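Local atomic coordinates of protein BOLA1, chloroplastic (Arabidopsis thaliana, PDB entry 4PUG), a protein that may regulate transcription in a redox-dependent way or iron-sulfur cluster biogenesis, alone or with glutaredoxin, with which it binds a labile [2Fe-2S] cluster. Residues 9-14 / 21-26; 45-50 / 81-86; 53-58 / 89-94. All blocks are in the same frame, centred on the assembly; numbering follows the deposited sequence.

Contact 1 (9-14 / 21-26)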
loop_
_atom_site.group_PDB
_atom_site.type_symbol
_atom_site.label_atom_id
_atom_site.label_comp_id
_atom_site.label_asym_id
_atom_site.label_seq_id
_atom_site.Cartn_x
_atom_site.Cartn_y
_atom_site.Cartn_z
ATOM N N ARG A 9 1.298 -8.747 -3.115
ATOM C CA ARG A 9 0.205 -8.385 -4.018
ATOM C C ARG A 9 0.163 -6.883 -4.221
ATOM O O ARG A 9 0.058 -6.400 -5.346
ATOM C CB ARG A 9 -1.147 -8.873 -3.488
ATOM C CG ARG A 9 -1.328 -10.380 -3.511
ATOM C CD ARG A 9 -2.787 -10.775 -3.326
ATOM N NE ARG A 9 -3.347 -10.275 -2.073
ATOM C CZ ARG A 9 -3.245 -10.901 -0.906
ATOM N NH1 ARG A 9 -2.596 -12.055 -0.826
ATOM N NH2 ARG A 9 -3.788 -10.374 0.182
ATOM N N MET A 10 0.249 -6.148 -3.120
ATOM C CA MET A 10 0.275 -4.695 -3.185
ATOM C C MET A 10 1.447 -4.188 -4.016
ATOM O O MET A 10 1.271 -3.315 -4.863
ATOM C CB MET A 10 0.295 -4.082 -1.784
ATOM C CG MET A 10 -0.966 -4.360 -0.987
ATOM S SD MET A 10 -0.952 -3.641 0.665
ATOM C CE MET A 10 0.584 -4.282 1.307
ATOM N N ARG A 11 2.637 -4.739 -3.789
ATOM C CA ARG A 11 3.801 -4.328 -4.576
ATOM C C ARG A 11 3.617 -4.605 -6.062
ATOM O O ARG A 11 3.907 -3.746 -6.891
ATOM C CB ARG A 11 5.093 -4.985 -4.084
ATOM C CG ARG A 11 6.310 -4.575 -4.906
ATOM C CD ARG A 11 7.610 -4.989 -4.246
ATOM N NE ARG A 11 7.742 -4.426 -2.906
ATOM C CZ ARG A 11 8.176 -3.197 -2.648
ATOM N NH1 ARG A 11 8.520 -2.386 -3.639
ATOM N NH2 ARG A 11 8.261 -2.775 -1.393
ATOM N N GLU A 12 3.137 -5.800 -6.391
ATOM C CA GLU A 12 2.906 -6.183 -7.779
ATOM C C GLU A 12 1.927 -5.228 -8.443
ATOM O O GLU A 12 2.220 -4.659 -9.493
ATOM C CB GLU A 12 2.390 -7.623 -7.872
ATOM C CG GLU A 12 2.193 -8.132 -9.301
ATOM C CD GLU A 12 0.780 -7.912 -9.824
ATOM O OE1 GLU A 12 -0.083 -7.465 -9.041
ATOM O OE2 GLU A 12 0.529 -8.190 -11.017
ATOM N N LYS A 13 0.768 -5.051 -7.814
ATOM C CA LYS A 13 -0.264 -4.158 -8.333
ATOM C C LYS A 13 0.224 -2.724 -8.524
ATOM O O LYS A 13 0.105 -2.168 -9.611
ATOM C CB LYS A 13 -1.497 -4.165 -7.429
ATOM C CG LYS A 13 -2.631 -3.322 -7.971
ATOM C CD LYS A 13 -3.927 -4.108 -8.026
ATOM C CE LYS A 13 -4.960 -3.388 -8.880
ATOM N NZ LYS A 13 -6.309 -4.013 -8.779
ATOM N N LEU A 14 0.775 -2.131 -7.471
ATOM C CA LEU A 14 1.241 -0.747 -7.538
ATOM C C LEU A 14 2.352 -0.552 -8.566
ATOM O O LEU A 14 2.300 0.381 -9.373
ATOM C CB LEU A 14 1.701 -0.258 -6.164
ATOM C CG LEU A 14 0.604 -0.175 -5.104
ATOM C CD1 LEU A 14 1.184 0.215 -3.754
ATOM C CD2 LEU A 14 -0.477 0.807 -5.535
ATOM N N VAL A 21 9.132 5.033 -9.602
ATOM C CA VAL A 21 10.574 4.994 -9.484
ATOM C C VAL A 21 10.920 4.646 -8.037
ATOM O O VAL A 21 11.989 4.094 -7.761
ATOM C CB VAL A 21 11.236 6.320 -9.927
ATOM C CG1 VAL A 21 10.938 7.443 -8.938
ATOM C CG2 VAL A 21 12.730 6.125 -10.100
ATOM N N GLU A 22 10.002 4.937 -7.115
ATOM C CA GLU A 22 10.232 4.519 -5.729
ATOM C C GLU A 22 8.990 3.950 -5.051
ATOM O O GLU A 22 7.944 4.582 -5.034
ATOM C CB GLU A 22 10.810 5.664 -4.898
ATOM C CG GLU A 22 11.222 5.233 -3.505
ATOM C CD GLU A 22 11.731 6.379 -2.666
ATOM O OE1 GLU A 22 11.747 7.523 -3.167
ATOM O OE2 GLU A 22 12.114 6.130 -1.504
ATOM N N LEU A 23 9.109 2.757 -4.476
ATOM C CA LEU A 23 7.953 2.114 -3.865
ATOM C C LEU A 23 8.299 1.466 -2.528
ATOM O O LEU A 23 8.976 0.436 -2.477
ATOM C CB LEU A 23 7.336 1.090 -4.822
ATOM C CG LEU A 23 6.080 0.369 -4.328
ATOM C CD1 LEU A 23 5.029 1.367 -3.858
ATOM C CD2 LEU A 23 5.524 -0.520 -5.426
ATOM N N VAL A 24 7.832 2.086 -1.449
ATOM C CA VAL A 24 8.028 1.553 -0.107
ATOM C C VAL A 24 6.716 1.013 0.449
ATOM O O VAL A 24 5.725 1.738 0.545
ATOM C CB VAL A 24 8.576 2.623 0.856
ATOM C CG1 VAL A 24 8.918 1.995 2.200
ATOM C CG2 VAL A 24 9.796 3.301 0.257
ATOM N N ILE A 25 6.714 -0.266 0.807
ATOM C CA ILE A 25 5.542 -0.888 1.404
ATOM C C ILE A 25 5.898 -1.455 2.774
ATOM O O ILE A 25 6.448 -2.551 2.888
ATOM C CB ILE A 25 4.954 -1.980 0.492
ATOM C CG1 ILE A 25 4.544 -1.371 -0.850
ATOM C CG2 ILE A 25 3.767 -2.652 1.159
ATOM C CD1 ILE A 25 3.718 -2.284 -1.711
ATOM N N GLU A 26 5.584 -0.684 3.810
ATOM C CA GLU A 26 5.978 -1.016 5.171
ATOM C C GLU A 26 4.824 -1.606 5.970
ATOM O O GLU A 26 3.784 -0.966 6.146
ATOM C CB GLU A 26 6.509 0.228 5.885
ATOM C CG GLU A 26 7.050 -0.044 7.277
ATOM C CD GLU A 26 7.357 1.228 8.041
ATOM O OE1 GLU A 26 6.675 2.247 7.801
ATOM O OE2 GLU A 26 8.279 1.209 8.881
#
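Ile25 on the edge strand packs against three residues of helix 9-14, Met10, Arg11 and Leu14, and is the centre of the tight part of this contact. Its chain runs toward the helix and sets CD1 over the backbone of Arg11, 3.4 Å from Arg11 N; the same methyl lies 4.1 Å from Leu14 CD1. The beta-branch serves a second neighbour: Ile25 CG2 meets the methyl CE of Met10 at 3.6 Å. That methyl is brought round to the strand by a bend at the end of the methionine chain (chi3 -53°), the kind of fit a flexible thioether makes easily. Leu14, one turn after Met10, is crossed by Leu23 at about a right angle, with Leu23 CD2 3.9 Å from Leu14 CB. Isoleucine suits position 25 because CG2 meets Met10 while CD1 meets Arg11 and Leu14.

The solvent side is looser and polar. The exposed Arg11 starts with CG anti to its backbone N (chi1 179°), runs back along Leu23, pointing the other way, and delivers NH1 to Leu23 O at 3.1 Å. This oxygen lies near the guanidinium plane, whereas the donor stands above the carbonyl plane; NH2 adds a weak bond to the same oxygen. Ile25 CG1 lies over one guanidinium face, so the exposed arginine lies over the margin of the apolar layer.

The helix runs nearly antiparallel to the strand (159°), as expected of an N-terminal helix folding back through a short turn to pack on the mixed sheet of the alpha+beta BolA fold, which resembles a class II KH domain.

Contact 2 (45-50 / 81-86)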
loop_
_atom_site.group_PDB
_atom_site.type_symbol
_atom_site.label_atom_id
_atom_site.label_comp_id
_atom_site.label_asym_id
_atom_site.label_seq_id
_atom_site.Cartn_x
_atom_site.Cartn_y
_atom_site.Cartn_z
ATOM N N GLU A 45 -1.858 -9.153 8.158
ATOM C CA GLU A 45 -1.424 -8.021 7.341
ATOM C C GLU A 45 -2.512 -6.954 7.266
ATOM O O GLU A 45 -3.275 -6.885 6.300
ATOM C CB GLU A 45 -1.004 -8.483 5.947
ATOM C CG GLU A 45 0.196 -9.415 5.967
ATOM C CD GLU A 45 0.589 -9.898 4.587
ATOM O OE1 GLU A 45 -0.086 -10.807 4.062
ATOM O OE2 GLU A 45 1.572 -9.370 4.027
ATOM N N THR A 46 -2.559 -6.111 8.294
ATOM C CA THR A 46 -3.690 -5.217 8.514
ATOM C C THR A 46 -3.337 -3.732 8.430
ATOM O O THR A 46 -4.198 -2.907 8.128
ATOM C CB THR A 46 -4.326 -5.477 9.889
ATOM O OG1 THR A 46 -3.336 -5.305 10.910
ATOM C CG2 THR A 46 -4.875 -6.892 9.966
ATOM N N HIS A 47 -2.081 -3.392 8.708
ATOM C CA HIS A 47 -1.649 -1.994 8.707
ATOM C C HIS A 47 -0.439 -1.756 7.813
ATOM O O HIS A 47 0.609 -2.381 7.990
ATOM C CB HIS A 47 -1.325 -1.524 10.125
ATOM C CG HIS A 47 -2.522 -1.402 11.012
ATOM N ND1 HIS A 47 -3.261 -2.489 11.423
ATOM C CD2 HIS A 47 -3.108 -0.317 11.571
ATOM C CE1 HIS A 47 -4.252 -2.081 12.194
ATOM N NE2 HIS A 47 -4.181 -0.764 12.299
ATOM N N PHE A 48 -0.577 -0.834 6.864
ATOM C CA PHE A 48 0.518 -0.537 5.943
ATOM C C PHE A 48 0.755 0.955 5.712
ATOM O O PHE A 48 -0.186 1.743 5.595
ATOM C CB PHE A 48 0.304 -1.242 4.600
ATOM C CG PHE A 48 0.661 -2.705 4.620
ATOM C CD1 PHE A 48 1.960 -3.116 4.364
ATOM C CD2 PHE A 48 -0.300 -3.666 4.891
ATOM C CE1 PHE A 48 2.295 -4.459 4.378
ATOM C CE2 PHE A 48 0.029 -5.011 4.909
ATOM C CZ PHE A 48 1.329 -5.408 4.652
ATOM N N ASN A 49 2.033 1.321 5.658
ATOM C CA ASN A 49 2.454 2.636 5.203
ATOM C C ASN A 49 3.053 2.486 3.816
ATOM O O ASN A 49 4.006 1.734 3.626
ATOM C CB ASN A 49 3.498 3.235 6.145
ATOM C CG ASN A 49 2.949 3.519 7.528
ATOM O OD1 ASN A 49 1.818 3.977 7.678
ATOM N ND2 ASN A 49 3.753 3.249 8.550
ATOM N N VAL A 50 2.491 3.192 2.844
ATOM C CA VAL A 50 2.935 3.065 1.463
ATOM C C VAL A 50 3.397 4.406 0.902
ATOM O O VAL A 50 2.656 5.393 0.917
ATOM C CB VAL A 50 1.825 2.492 0.557
ATOM C CG1 VAL A 50 2.324 2.345 -0.871
ATOM C CG2 VAL A 50 1.342 1.148 1.093
ATOM N N LEU A 81 -7.038 -5.651 4.880
ATOM C CA LEU A 81 -6.307 -4.403 5.085
ATOM C C LEU A 81 -7.157 -3.377 5.833
ATOM O O LEU A 81 -8.083 -2.790 5.269
ATOM C CB LEU A 81 -5.822 -3.837 3.749
ATOM C CG LEU A 81 -4.983 -2.557 3.760
ATOM C CD1 LEU A 81 -3.871 -2.631 4.795
ATOM C CD2 LEU A 81 -4.409 -2.314 2.373
ATOM N N HIS A 82 -6.839 -3.168 7.106
ATOM C CA HIS A 82 -7.596 -2.236 7.932
ATOM C C HIS A 82 -7.160 -0.791 7.722
ATOM O O HIS A 82 -7.995 0.090 7.516
ATOM C CB HIS A 82 -7.489 -2.599 9.415
ATOM C CG HIS A 82 -8.321 -1.729 10.306
ATOM N ND1 HIS A 82 -9.681 -1.907 10.464
ATOM C CD2 HIS A 82 -7.990 -0.672 11.081
ATOM C CE1 HIS A 82 -10.149 -0.997 11.299
ATOM N NE2 HIS A 82 -9.142 -0.233 11.690
ATOM N N ALA A 83 -5.854 -0.547 7.773
ATOM C CA ALA A 83 -5.338 0.818 7.673
ATOM C C ALA A 83 -4.259 0.982 6.607
ATOM O O ALA A 83 -3.259 0.260 6.594
ATOM C CB ALA A 83 -4.830 1.292 9.024
ATOM N N LEU A 84 -4.476 1.953 5.723
ATOM C CA LEU A 84 -3.562 2.248 4.630
ATOM C C LEU A 84 -3.172 3.722 4.658
ATOM O O LEU A 84 -3.998 4.587 4.363
ATOM C CB LEU A 84 -4.232 1.927 3.295
ATOM C CG LEU A 84 -3.456 2.290 2.027
ATOM C CD1 LEU A 84 -2.193 1.457 1.939
ATOM C CD2 LEU A 84 -4.322 2.098 0.790
ATOM N N SER A 85 -1.923 4.005 5.017
ATOM C CA SER A 85 -1.413 5.375 5.028
ATOM C C SER A 85 -0.644 5.646 3.741
ATOM O O SER A 85 0.228 4.870 3.369
ATOM C CB SER A 85 -0.508 5.593 6.240
ATOM O OG SER A 85 0.031 6.901 6.254
ATOM N N ILE A 86 -0.955 6.746 3.061
ATOM C CA ILE A 86 -0.405 6.965 1.722
ATOM C C ILE A 86 0.388 8.257 1.547
ATOM O O ILE A 86 -0.097 9.343 1.860
ATOM C CB ILE A 86 -1.513 6.950 0.655
ATOM C CG1 ILE A 86 -2.335 5.667 0.760
ATOM C CG2 ILE A 86 -0.916 7.082 -0.739
ATOM C CD1 ILE A 86 -3.451 5.594 -0.239
#
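Thr46 O receives Ala83 N at 2.9 Å and opens a regular parallel pairing. Phe48 N then bonds to Ala83 O, Ser85 N to Phe48 O, and Val50 N to Ser85 O, all nearly straight. Phe48 and Val50 thus each reach across to the residues flanking their partners, Leu84 and Ile86, as parallel strands require. Thr46 O also takes a weak bond from His82 N (2.8 Å, 129°), where segment 81-86 enters its strand.

The apolar contacts lie on the face bearing Phe48 and Val50. Leu81 CD1 comes to the edge of the Phe48 ring, 3.7 Å from CD2, and Leu84 CD1 touches Val50 CG2 at 3.6 Å; bulky residues suit this buried side.

Small and polar groups occupy the other face. His47 lays CD2 3.5 Å from Ala83 CB, a side chain small enough for the imidazole to come close at an oblique angle. Within its own segment His47 ND1 shares a hydrogen bond of 2.9 Å with Thr46 OG1, which helps set the ring's rotation. The His82 ring runs alongside at an oblique tilt of 39°. Asn49 OD1 lies 3.2 Å from Ser85 CB, while Asn49 ND2 is bonded to Glu26.

Helix 6-18 packs beneath Phe48, Val50 and Leu81, and helix 62-72 beneath Leu84 and Ile86. On its other edge strand 47-53 pairs with strand 22-27, placing it in the middle of the sheet.

Contact 3 (53-58 / 89-94)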
loop_
_atom_site.group_PDB
_atom_site.type_symbol
_atom_site.label_atom_id
_atom_site.label_comp_id
_atom_site.label_asym_id
_atom_site.label_seq_id
_atom_site.Cartn_x
_atom_site.Cartn_y
_atom_site.Cartn_z
ATOM N N VAL A 53 6.483 6.962 -5.385
ATOM C CA VAL A 53 7.019 8.014 -6.236
ATOM C C VAL A 53 6.968 7.585 -7.708
ATOM O O VAL A 53 7.746 6.713 -8.152
ATOM C CB VAL A 53 8.459 8.389 -5.842
ATOM C CG1 VAL A 53 8.927 9.572 -6.664
ATOM C CG2 VAL A 53 8.527 8.715 -4.353
ATOM N N SER A 54 6.050 8.221 -8.440
ATOM C CA SER A 54 5.703 7.860 -9.809
ATOM C C SER A 54 5.348 9.108 -10.616
ATOM O O SER A 54 4.825 10.077 -10.061
ATOM C CB SER A 54 4.498 6.922 -9.799
ATOM O OG SER A 54 3.781 7.006 -11.015
ATOM N N LYS A 55 5.600 9.066 -11.924
ATOM C CA LYS A 55 5.275 10.172 -12.829
ATOM C C LYS A 55 3.788 10.242 -13.171
ATOM O O LYS A 55 3.308 11.250 -13.695
ATOM C CB LYS A 55 6.069 10.047 -14.131
ATOM C CG LYS A 55 7.566 10.235 -13.985
ATOM C CD LYS A 55 8.296 9.778 -15.240
ATOM C CE LYS A 55 9.779 10.101 -15.165
ATOM N NZ LYS A 55 10.521 9.581 -16.347
ATOM N N GLY A 56 3.066 9.163 -12.886
ATOM C CA GLY A 56 1.642 9.099 -13.161
ATOM C C GLY A 56 0.826 10.069 -12.326
ATOM O O GLY A 56 -0.345 10.311 -12.617
ATOM N N PHE A 57 1.447 10.627 -11.289
ATOM C CA PHE A 57 0.777 11.564 -10.388
ATOM C C PHE A 57 0.817 13.010 -10.883
ATOM O O PHE A 57 0.172 13.885 -10.303
ATOM C CB PHE A 57 1.390 11.489 -8.989
ATOM C CG PHE A 57 1.137 10.188 -8.286
ATOM C CD1 PHE A 57 -0.084 9.548 -8.406
ATOM C CD2 PHE A 57 2.124 9.602 -7.509
ATOM C CE1 PHE A 57 -0.321 8.347 -7.760
ATOM C CE2 PHE A 57 1.896 8.403 -6.862
ATOM C CZ PHE A 57 0.670 7.774 -6.988
ATOM N N GLU A 58 1.580 13.256 -11.946
ATOM C CA GLU A 58 1.711 14.598 -12.514
ATOM C C GLU A 58 0.370 15.209 -12.912
ATOM O O GLU A 58 -0.403 14.607 -13.658
ATOM C CB GLU A 58 2.650 14.578 -13.721
ATOM C CG GLU A 58 4.075 14.990 -13.401
ATOM C CD GLU A 58 5.082 14.397 -14.366
ATOM O OE1 GLU A 58 4.676 13.968 -15.466
ATOM O OE2 GLU A 58 6.280 14.351 -14.017
ATOM N N LYS A 89 3.905 10.888 -4.406
ATOM C CA LYS A 89 4.650 12.022 -4.948
ATOM C C LYS A 89 5.136 11.784 -6.378
ATOM O O LYS A 89 5.102 10.660 -6.881
ATOM C CB LYS A 89 5.850 12.355 -4.052
ATOM C CG LYS A 89 5.571 12.301 -2.554
ATOM C CD LYS A 89 4.615 13.396 -2.099
ATOM C CE LYS A 89 5.288 14.758 -2.082
ATOM N NZ LYS A 89 4.432 15.779 -1.418
ATOM N N THR A 90 5.584 12.857 -7.025
ATOM C CA THR A 90 6.261 12.767 -8.313
ATOM C C THR A 90 7.768 12.806 -8.061
ATOM O O THR A 90 8.201 13.272 -7.007
ATOM C CB THR A 90 5.848 13.927 -9.251
ATOM O OG1 THR A 90 6.227 15.180 -8.669
ATOM C CG2 THR A 90 4.345 13.915 -9.488
ATOM N N PRO A 91 8.573 12.302 -9.013
ATOM C CA PRO A 91 10.031 12.355 -8.848
ATOM C C PRO A 91 10.558 13.776 -8.661
ATOM O O PRO A 91 11.553 13.967 -7.964
ATOM C CB PRO A 91 10.549 11.776 -10.166
ATOM C CG PRO A 91 9.477 10.858 -10.610
ATOM C CD PRO A 91 8.184 11.507 -10.192
ATOM N N SER A 92 9.900 14.753 -9.279
ATOM C CA SER A 92 10.297 16.150 -9.141
ATOM C C SER A 92 10.067 16.635 -7.715
ATOM O O SER A 92 10.880 17.373 -7.159
ATOM C CB SER A 92 9.523 17.028 -10.123
ATOM O OG SER A 92 9.778 16.644 -11.462
ATOM N N GLU A 93 8.955 16.206 -7.128
ATOM C CA GLU A 93 8.623 16.547 -5.747
ATOM C C GLU A 93 9.555 15.858 -4.752
ATOM O O GLU A 93 9.531 16.159 -3.558
ATOM C CB GLU A 93 7.170 16.175 -5.443
ATOM C CG GLU A 93 6.138 17.044 -6.147
ATOM C CD GLU A 93 4.774 16.380 -6.235
ATOM O OE1 GLU A 93 4.647 15.214 -5.802
ATOM O OE2 GLU A 93 3.830 17.022 -6.742
ATOM N N SER A 94 10.375 14.935 -5.249
ATOM C CA SER A 94 11.266 14.150 -4.401
ATOM C C SER A 94 12.738 14.352 -4.749
ATOM O O SER A 94 13.065 14.836 -5.831
ATOM C CB SER A 94 10.932 12.661 -4.524
ATOM O OG SER A 94 9.599 12.391 -4.137
HETATM O O HOH W 1 8.250 14.480 -11.950
#
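Two loops leaving the ends of neighbouring parallel strands meet here, just past the last bridge of the pair, Val53 with Lys89. Ser54 N closes the pairing with a bond of 3.0 Å to Lys89 O. The same oxygen lies in the plane of the Phe57 ring, 3.2 Å from CD2, so the positively polarised ring edge rather than the face meets the carbonyl.

Beyond the bridge the contact becomes mainly apolar. Val53 CG1, anti to its backbone N (chi1 -175°), rests 4.1 Å from Pro91 CD, and Lys55 lays its CG across Pro91 CG at 3.9 Å. Thr90 CG2 rests against Phe57 CB and Glu58 N. A water joins the outer rims, donating to Glu58 OE2 at 2.9 Å and hydrogen-bonded to Ser92 OG.

Both loops are stiffened by their own hydroxyls. Ser54 OG accepts from Gly56 N, an ST turn, and is also bonded to Leu18 O. Thr90 OG1 accepts from Glu93 N in an ST motif, while Glu93 OE1 in turn accepts from Thr90 N at 2.8 Å; short hydroxyl side chains and proline are apt where a strand breaks into a turn.

Arg65 of helix 62-72 forms a salt bridge with Glu93 and touches Phe57 and Thr90, and Val69 also touches Phe57. On the other side Val53 pairs with Glu22 of strand 22-27, and Val21 touches both Val53 and Pro91.

How the contacts relate
The three contacts share one small mixed sheet, with strand 47-53 central, antiparallel to 22-27 and parallel to 83-89. Contact 1 closes before the other two open; contacts 2 and 3 alternate along the chain, one near the start of the parallel pair and one past its end, with centres about 21 Å apart. Contact 1 lies about 12 Å from contact 2 and 14 Å from contact 3, centre to centre. It joins contact 2 through Met10 and Ile25 on Phe48, and contact 3 through Val21 against Val53 and Pro91, with probable backbone bonds Glu26 N to Asn49 O and Val53 N to Glu22 O. Helix, sheet and the loops at the strand ends make one compact BolA-like domain.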